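Local coordinates for hypothetical protein SO2946 (Shewanella oneidensis, PDB 2A5Z) that is of unknown function but binds magnesium and has a jelly-roll fold with a carbohydrate-binding module, which suggests a role in binding sugars, at residues K114-E119 and F251-S256; T193-K198 and A216-A221. All coordinates share one frame; numbering follows the deposited sequence.

Contact 1. Residues K114-E119 and F251-S256; sequences KESELE and FKAKVS
Lys252 O is approached by three groups at once: the amide of Glu119, at 2.8 Å from Glu119 N to Lys252 O and nearly along the C=O axis, the CA-H of Leu118, and a water that also donates to Glu117 O but reaches Lys252 O only weakly. Lys252 N returns a bond to Glu119 O (3.0 Å), which makes Glu119 and Lys252 an antiparallel hydrogen-bonded pair. The start of strand 119-125 is thereby joined to the end of strand 245-254 in the six-stranded sheet of this jelly-roll fold. The pairing reaches back into the 3-10 turn 114-116, where Lys254 N meets a lone pair of Ser116 O at 2.9 Å, almost straight (174°). Three residue steps on one side thus match two on the other; the extra residue is probably accommodated at Glu117, whose backbone lies in the left-handed helical region (phi 47°). Ser116 OG turns instead to Pro113 O.

Glu119 and Lys252 share a face of the sheet and lie side by side, pointing the same way. Glu117 and Lys254 also run side by side, and both ion pairs are long: Glu117 OE1 lies 3.7 Å from Lys254 NZ. Between Glu119 and Lys252 a water does the joining, donating to Glu119 OE2 (2.6 Å) and accepting from Lys252 NZ (2.8 Å). Leu118 is backed by Met191 and Phe112. Its chi2 of 75° sets CD1 4.0 Å from Ala253 CB and at the edge of the Phe251 ring, in plane, 3.9 Å from Phe251 CD1.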
ATOM      1  N   LYS C 114      -6.452 -25.457   3.669  1.00 18.06           N
ATOM      2  CA  LYS C 114      -6.490 -26.010   5.040  1.00 18.51           C
ATOM      3  C   LYS C 114      -5.117 -26.280   5.667  1.00 18.62           C
ATOM      4  O   LYS C 114      -4.915 -26.059   6.868  1.00 18.67           O
ATOM      5  CB  LYS C 114      -7.396 -27.251   5.128  1.00 18.60           C
ATOM      6  CG  LYS C 114      -6.989 -28.449   4.290  1.00 18.75           C
ATOM      7  CD  LYS C 114      -8.030 -29.550   4.419  1.00 19.20           C
ATOM      8  CE  LYS C 114      -7.616 -30.823   3.710  1.00 21.35           C
ATOM      9  NZ  LYS C 114      -7.915 -30.746   2.245  1.00 25.11           N
ATOM     10  N   GLU C 115      -4.167 -26.728   4.853  1.00 18.69           N
ATOM     11  CA  GLU C 115      -2.824 -27.029   5.350  1.00 19.30           C
ATOM     12  C   GLU C 115      -2.003 -25.777   5.736  1.00 19.00           C
ATOM     13  O   GLU C 115      -0.957 -25.892   6.373  1.00 18.81           O
ATOM     14  CB  GLU C 115      -2.058 -27.911   4.349  1.00 19.58           C
ATOM     15  CG  GLU C 115      -1.711 -27.221   3.044  1.00 21.74           C
ATOM     16  CD  GLU C 115      -2.767 -27.392   1.941  1.00 24.59           C
ATOM     17  OE1 GLU C 115      -2.461 -26.969   0.798  1.00 26.54           O
ATOM     18  OE2 GLU C 115      -3.868 -27.949   2.191  1.00 23.48           O
ATOM     19  N   SER C 116      -2.489 -24.594   5.362  1.00 18.66           N
ATOM     20  CA  SER C 116      -1.853 -23.328   5.744  1.00 18.33           C
ATOM     21  C   SER C 116      -2.075 -22.976   7.219  1.00 18.54           C
ATOM     22  O   SER C 116      -1.330 -22.166   7.788  1.00 17.71           O
ATOM     23  CB  SER C 116      -2.361 -22.179   4.869  1.00 18.48           C
ATOM     24  OG  SER C 116      -3.706 -21.844   5.177  1.00 18.36           O
ATOM     25  N   GLU C 117      -3.110 -23.577   7.818  1.00 18.48           N
ATOM     26  CA  GLU C 117      -3.475 -23.348   9.227  1.00 18.41           C
ATOM     27  C   GLU C 117      -3.504 -21.857   9.555  1.00 18.28           C
ATOM     28  O   GLU C 117      -2.934 -21.406  10.556  1.00 18.40           O
ATOM     29  CB  GLU C 117      -2.530 -24.080  10.177  1.00 18.60           C
ATOM     30  CG  GLU C 117      -2.462 -25.575   9.954  1.00 19.57           C
ATOM     31  CD  GLU C 117      -1.610 -26.278  10.995  1.00 20.52           C
ATOM     32  OE1 GLU C 117      -0.535 -26.804  10.638  1.00 21.67           O
ATOM     33  OE2 GLU C 117      -2.012 -26.301  12.171  1.00 20.42           O
ATOM     34  N   LEU C 118      -4.174 -21.106   8.689  1.00 18.16           N
ATOM     35  CA  LEU C 118      -4.350 -19.671   8.843  1.00 18.06           C
ATOM     36  C   LEU C 118      -4.884 -19.322  10.230  1.00 18.63           C
ATOM     37  O   LEU C 118      -5.793 -19.981  10.759  1.00 18.58           O
ATOM     38  CB  LEU C 118      -5.293 -19.137   7.754  1.00 17.87           C
ATOM     39  CG  LEU C 118      -5.756 -17.675   7.819  1.00 17.95           C
ATOM     40  CD1 LEU C 118      -4.650 -16.718   7.405  1.00 16.67           C
ATOM     41  CD2 LEU C 118      -6.987 -17.444   6.950  1.00 17.50           C
ATOM     42  N   GLU C 119      -4.292 -18.286  10.806  1.00 18.97           N
ATOM     43  CA  GLU C 119      -4.733 -17.715  12.061  1.00 19.98           C
ATOM     44  C   GLU C 119      -5.113 -16.260  11.819  1.00 19.38           C
ATOM     45  O   GLU C 119      -4.330 -15.492  11.263  1.00 19.57           O
ATOM     46  CB  GLU C 119      -3.592 -17.798  13.070  1.00 20.46           C
ATOM     47  CG  GLU C 119      -4.009 -17.712  14.502  1.00 23.99           C
ATOM     48  CD  GLU C 119      -2.878 -18.086  15.428  1.00 28.50           C
ATOM     49  OE1 GLU C 119      -2.351 -19.216  15.308  1.00 30.09           O
ATOM     50  OE2 GLU C 119      -2.501 -17.240  16.263  1.00 31.55           O
ATOM     51  N   PHE C 251      -3.290 -11.436   9.985  1.00 18.10           N
ATOM     52  CA  PHE C 251      -3.321 -12.719   9.267  1.00 18.14           C
ATOM     53  C   PHE C 251      -1.950 -13.393   9.354  1.00 18.45           C
ATOM     54  O   PHE C 251      -0.933 -12.765   9.037  1.00 17.64           O
ATOM     55  CB  PHE C 251      -3.648 -12.509   7.781  1.00 18.07           C
ATOM     56  CG  PHE C 251      -5.071 -12.107   7.513  1.00 17.65           C
ATOM     57  CD1 PHE C 251      -5.999 -13.046   7.092  1.00 19.12           C
ATOM     58  CD2 PHE C 251      -5.479 -10.788   7.670  1.00 18.60           C
ATOM     59  CE1 PHE C 251      -7.326 -12.675   6.835  1.00 19.24           C
ATOM     60  CE2 PHE C 251      -6.803 -10.401   7.425  1.00 18.08           C
ATOM     61  CZ  PHE C 251      -7.725 -11.350   7.013  1.00 18.85           C
ATOM     62  N   LYS C 252      -1.921 -14.659   9.763  1.00 18.69           N
ATOM     63  CA  LYS C 252      -0.693 -15.471   9.658  1.00 19.96           C
ATOM     64  C   LYS C 252      -0.935 -16.923   9.260  1.00 19.80           C
ATOM     65  O   LYS C 252      -1.839 -17.579   9.782  1.00 19.74           O
ATOM     66  CB  LYS C 252       0.184 -15.395  10.914  1.00 19.95           C
ATOM     67  CG  LYS C 252      -0.529 -15.459  12.225  1.00 21.07           C
ATOM     68  CD  LYS C 252       0.467 -15.223  13.377  1.00 21.96           C
ATOM     69  CE  LYS C 252      -0.235 -15.345  14.717  1.00 25.83           C
ATOM     70  NZ  LYS C 252       0.701 -15.285  15.891  1.00 27.60           N
ATOM     71  N   ALA C 253      -0.106 -17.410   8.342  1.00 19.70           N
ATOM     72  CA  ALA C 253      -0.275 -18.740   7.762  1.00 19.83           C
ATOM     73  C   ALA C 253       1.059 -19.340   7.338  1.00 20.11           C
ATOM     74  O   ALA C 253       2.051 -18.621   7.183  1.00 20.08           O
ATOM     75  CB  ALA C 253      -1.209 -18.664   6.573  1.00 19.48           C
ATOM     76  N   LYS C 254       1.076 -20.659   7.149  1.00 20.38           N
ATOM     77  CA  LYS C 254       2.218 -21.341   6.553  1.00 21.40           C
ATOM     78  C   LYS C 254       1.922 -21.545   5.072  1.00 21.05           C
ATOM     79  O   LYS C 254       0.837 -22.004   4.721  1.00 21.23           O
ATOM     80  CB  LYS C 254       2.452 -22.689   7.237  1.00 21.46           C
ATOM     81  CG  LYS C 254       2.839 -22.572   8.705  1.00 22.87           C
ATOM     82  CD  LYS C 254       3.346 -23.901   9.275  1.00 23.66           C
ATOM     83  CE  LYS C 254       2.349 -24.542  10.251  1.00 26.76           C
ATOM     84  NZ  LYS C 254       3.016 -25.672  10.985  1.00 27.79           N
ATOM     85  N   VAL C 255       2.868 -21.192   4.202  1.00 20.50           N
ATOM     86  CA  VAL C 255       2.643 -21.297   2.756  1.00 19.98           C
ATOM     87  C   VAL C 255       3.775 -22.035   2.051  1.00 20.04           C
ATOM     88  O   VAL C 255       4.873 -22.135   2.575  1.00 19.46           O
ATOM     89  CB  VAL C 255       2.428 -19.909   2.073  1.00 20.22           C
ATOM     90  CG1 VAL C 255       1.162 -19.208   2.614  1.00 19.95           C
ATOM     91  CG2 VAL C 255       3.667 -19.021   2.208  1.00 19.35           C
ATOM     92  N   SER C 256       3.482 -22.549   0.861  1.00 20.19           N
ATOM     93  CA  SER C 256       4.487 -23.140  -0.008  1.00 20.64           C
ATOM     94  C   SER C 256       4.809 -22.103  -1.067  1.00 20.52           C
ATOM     95  O   SER C 256       3.985 -21.807  -1.938  1.00 20.72           O
ATOM     96  CB  SER C 256       3.960 -24.432  -0.641  1.00 20.96           C
ATOM     97  OG  SER C 256       3.680 -25.407   0.353  1.00 21.95           O
TER
HETATM   98  O   HOH W   1      -0.406 -20.169  11.380  1.00 35.00           O
HETATM   99  O   HOH W   2      -1.282 -15.531  17.852  1.00 27.84           O

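Contact 2. Residues T193-K198 and A216-A221; sequences TDDRFK and AAMFRA
Arg220 grips Asp195 side-on, its NE 2.9 Å from Asp195 OD2 and its NH2 3.1 Å from Asp195 OD1, both on the syn sides of the carboxylate. The acid sits in the beta-hairpin turn between strands 184-191 and 197-203 of the jelly roll, and the arginine in the loop after strand 208-213. The two side chains cross at about a right angle, yet the carboxylate and guanidinium planes are only 27° apart. Arg220 NH2 also donates a hydrogen bond to Phe112 O, and NH1 forms a salt bridge with Asp222, so all three guanidinium nitrogens have partners.

The carbonyl O of Asp195 accepts Met218 N at 2.8 Å, and a water donating to both Asp195 OD2 and Met218 O adds a second link to the same residue. Within the turn, Asp194 OD1 takes Arg196 N in an Asx turn, while Asp194 OD2 receives Arg196 NE in the guanidinium plane.

The first side-chain bond of selenomethionine Met218 is directed toward 193-198, with CB 3.8 Å from Phe197 CD2. The bend at chi3 (73°) brings Met218 CE to 3.5 Å from Asp195 OD1.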
ATOM      1  N   THR C 193      -6.208 -28.379  10.172  1.00 18.64           N
ATOM      2  CA  THR C 193      -5.674 -29.096   8.998  1.00 19.27           C
ATOM      3  C   THR C 193      -6.718 -29.899   8.201  1.00 19.50           C
ATOM      4  O   THR C 193      -6.449 -30.302   7.063  1.00 19.65           O
ATOM      5  CB  THR C 193      -4.481 -30.036   9.368  1.00 19.38           C
ATOM      6  OG1 THR C 193      -4.845 -30.880  10.466  1.00 19.42           O
ATOM      7  CG2 THR C 193      -3.246 -29.229   9.745  1.00 20.02           C
ATOM      8  N   ASP C 194      -7.883 -30.143   8.805  1.00 19.75           N
ATOM      9  CA  ASP C 194      -9.012 -30.793   8.128  1.00 20.13           C
ATOM     10  C   ASP C 194     -10.100 -29.795   7.680  1.00 20.27           C
ATOM     11  O   ASP C 194     -11.191 -30.196   7.269  1.00 20.19           O
ATOM     12  CB  ASP C 194      -9.613 -31.887   9.015  1.00 20.52           C
ATOM     13  CG  ASP C 194     -10.073 -31.363  10.380  1.00 21.35           C
ATOM     14  OD1 ASP C 194      -9.924 -30.151  10.662  1.00 22.74           O
ATOM     15  OD2 ASP C 194     -10.582 -32.172  11.185  1.00 22.12           O
ATOM     16  N   ASP C 195      -9.779 -28.504   7.765  1.00 19.95           N
ATOM     17  CA  ASP C 195     -10.651 -27.386   7.358  1.00 20.07           C
ATOM     18  C   ASP C 195     -11.781 -27.098   8.342  1.00 19.67           C
ATOM     19  O   ASP C 195     -12.668 -26.293   8.063  1.00 19.79           O
ATOM     20  CB  ASP C 195     -11.167 -27.512   5.909  1.00 20.28           C
ATOM     21  CG  ASP C 195     -11.123 -26.174   5.144  1.00 21.45           C
ATOM     22  OD1 ASP C 195     -10.388 -25.247   5.559  1.00 21.50           O
ATOM     23  OD2 ASP C 195     -11.813 -26.055   4.105  1.00 23.71           O
ATOM     24  N   ARG C 196     -11.738 -27.749   9.500  1.00 18.81           N
ATOM     25  CA  ARG C 196     -12.548 -27.334  10.626  1.00 18.45           C
ATOM     26  C   ARG C 196     -11.915 -26.064  11.172  1.00 17.90           C
ATOM     27  O   ARG C 196     -10.859 -25.645  10.696  1.00 18.23           O
ATOM     28  CB  ARG C 196     -12.594 -28.418  11.701  1.00 18.17           C
ATOM     29  CG  ARG C 196     -13.293 -29.704  11.276  1.00 18.60           C
ATOM     30  CD  ARG C 196     -13.490 -30.659  12.459  1.00 19.61           C
ATOM     31  NE  ARG C 196     -12.233 -31.050  13.091  1.00 22.98           N
ATOM     32  CZ  ARG C 196     -11.943 -30.892  14.381  1.00 24.28           C
ATOM     33  NH1 ARG C 196     -12.822 -30.359  15.227  1.00 25.16           N
ATOM     34  NH2 ARG C 196     -10.769 -31.292  14.837  1.00 25.50           N
ATOM     35  N   PHE C 197     -12.557 -25.445  12.157  1.00 17.64           N
ATOM     36  CA  PHE C 197     -12.033 -24.223  12.759  1.00 17.17           C
ATOM     37  C   PHE C 197     -12.238 -24.189  14.267  1.00 17.01           C
ATOM     38  O   PHE C 197     -13.124 -24.859  14.814  1.00 16.82           O
ATOM     39  CB  PHE C 197     -12.662 -22.984  12.114  1.00 16.63           C
ATOM     40  CG  PHE C 197     -14.128 -22.804  12.428  1.00 16.82           C
ATOM     41  CD1 PHE C 197     -14.536 -22.155  13.589  1.00 15.75           C
ATOM     42  CD2 PHE C 197     -15.105 -23.288  11.561  1.00 15.98           C
ATOM     43  CE1 PHE C 197     -15.880 -21.994  13.884  1.00 16.26           C
ATOM     44  CE2 PHE C 197     -16.453 -23.116  11.850  1.00 15.85           C
ATOM     45  CZ  PHE C 197     -16.838 -22.471  13.015  1.00 15.58           C
ATOM     46  N   LYS C 198     -11.403 -23.400  14.927  1.00 16.98           N
ATOM     47  CA  LYS C 198     -11.592 -23.063  16.323  1.00 17.00           C
ATOM     48  C   LYS C 198     -11.620 -21.550  16.438  1.00 17.35           C
ATOM     49  O   LYS C 198     -10.775 -20.867  15.849  1.00 17.33           O
ATOM     50  CB  LYS C 198     -10.466 -23.655  17.178  1.00 16.79           C
ATOM     51  CG  LYS C 198     -10.561 -23.325  18.666  1.00 17.93           C
ATOM     52  CD  LYS C 198      -9.614 -24.177  19.490  1.00 21.16           C
ATOM     53  CE  LYS C 198      -9.971 -24.064  20.968  1.00 23.24           C
ATOM     54  NZ  LYS C 198      -9.398 -25.173  21.785  1.00 23.55           N
ATOM     55  N   ALA C 216     -18.046 -29.817  11.821  1.00 20.54           N
ATOM     56  CA  ALA C 216     -17.944 -29.876  10.374  1.00 20.62           C
ATOM     57  C   ALA C 216     -16.937 -28.851   9.856  1.00 20.69           C
ATOM     58  O   ALA C 216     -16.541 -27.931  10.584  1.00 20.61           O
ATOM     59  CB  ALA C 216     -19.304 -29.652   9.751  1.00 20.99           C
ATOM     60  N   ALA C 217     -16.530 -29.014   8.596  1.00 20.31           N
ATOM     61  CA  ALA C 217     -15.595 -28.091   7.954  1.00 19.70           C
ATOM     62  C   ALA C 217     -16.223 -26.709   7.776  1.00 19.40           C
ATOM     63  O   ALA C 217     -17.434 -26.591   7.571  1.00 19.47           O
ATOM     64  CB  ALA C 217     -15.143 -28.643   6.621  1.00 19.89           C
HETATM   65  N   MSE C 218     -15.388 -25.672   7.854  1.00 18.51           N
HETATM   66  CA  MSE C 218     -15.817 -24.292   7.647  1.00 17.31           C
HETATM   67  C   MSE C 218     -16.467 -24.076   6.274  1.00 18.01           C
HETATM   68  O   MSE C 218     -16.233 -24.860   5.333  1.00 18.16           O
HETATM   69  CB  MSE C 218     -14.622 -23.338   7.827  1.00 17.89           C
HETATM   70  CG  MSE C 218     -13.624 -23.277   6.648  1.00 16.85           C
HETATM   71 SE   MSE C 218     -12.266 -22.086   6.876  1.00 13.41          SE
HETATM   72  CE  MSE C 218     -11.285 -22.956   8.091  1.00 13.73           C
ATOM     73  N   PHE C 219     -17.284 -23.025   6.160  1.00 17.87           N
ATOM     74  CA  PHE C 219     -17.682 -22.528   4.843  1.00 17.78           C
ATOM     75  C   PHE C 219     -16.440 -22.062   4.075  1.00 17.99           C
ATOM     76  O   PHE C 219     -15.625 -21.298   4.595  1.00 17.52           O
ATOM     77  CB  PHE C 219     -18.693 -21.366   4.926  1.00 17.72           C
ATOM     78  CG  PHE C 219     -18.829 -20.601   3.623  1.00 17.57           C
ATOM     79  CD1 PHE C 219     -19.341 -21.228   2.482  1.00 17.84           C
ATOM     80  CD2 PHE C 219     -18.408 -19.274   3.527  1.00 18.04           C
ATOM     81  CE1 PHE C 219     -19.441 -20.545   1.270  1.00 16.65           C
ATOM     82  CE2 PHE C 219     -18.512 -18.571   2.324  1.00 17.57           C
ATOM     83  CZ  PHE C 219     -19.028 -19.208   1.189  1.00 17.80           C
ATOM     84  N   ARG C 220     -16.321 -22.515   2.831  1.00 18.30           N
ATOM     85  CA  ARG C 220     -15.198 -22.152   1.988  1.00 18.56           C
ATOM     86  C   ARG C 220     -15.655 -21.966   0.550  1.00 18.78           C
ATOM     87  O   ARG C 220     -16.401 -22.780   0.027  1.00 18.97           O
ATOM     88  CB  ARG C 220     -14.101 -23.221   2.054  1.00 18.45           C
ATOM     89  CG  ARG C 220     -12.907 -22.932   1.141  1.00 18.45           C
ATOM     90  CD  ARG C 220     -11.828 -24.018   1.207  1.00 18.72           C
ATOM     91  NE  ARG C 220     -10.985 -23.905   2.405  1.00 18.96           N
ATOM     92  CZ  ARG C 220      -9.918 -23.112   2.515  1.00 18.55           C
ATOM     93  NH1 ARG C 220      -9.539 -22.330   1.514  1.00 16.98           N
ATOM     94  NH2 ARG C 220      -9.225 -23.103   3.638  1.00 18.91           N
ATOM     95  N   ALA C 221     -15.215 -20.871  -0.062  1.00 19.04           N
ATOM     96  CA  ALA C 221     -15.281 -20.686  -1.510  1.00 19.20           C
ATOM     97  C   ALA C 221     -13.953 -20.087  -1.932  1.00 19.32           C
ATOM     98  O   ALA C 221     -13.577 -18.996  -1.472  1.00 19.65           O
ATOM     99  CB  ALA C 221     -16.441 -19.786  -1.902  1.00 18.93           C
TER
HETATM  100  O   HOH W   3     -14.491 -26.344   3.821  1.00 27.70           O

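How the contacts relate
From the N terminus, the chain first reaches residues 114-119, in the loop between strands 102-107 and 119-125, then the hairpin residues 193-198 and, after strands 197-203 and 208-213, the loop 216-221. Contact 2 closes the short loop that runs from 193-198 through these two strands to 216-221. Only at 251-256 does the chain return to 114-119, so contact 1 closes a much longer loop that encloses the whole of contact 2. Both reach the same six-stranded sheet, with strand 184-191 between their strands 119-125 and 197-203. They also touch directly: Lys114 CD packs 3.2 Å from Thr193 O, and Glu117 CD lies 3.6 Å from Thr193 CG2.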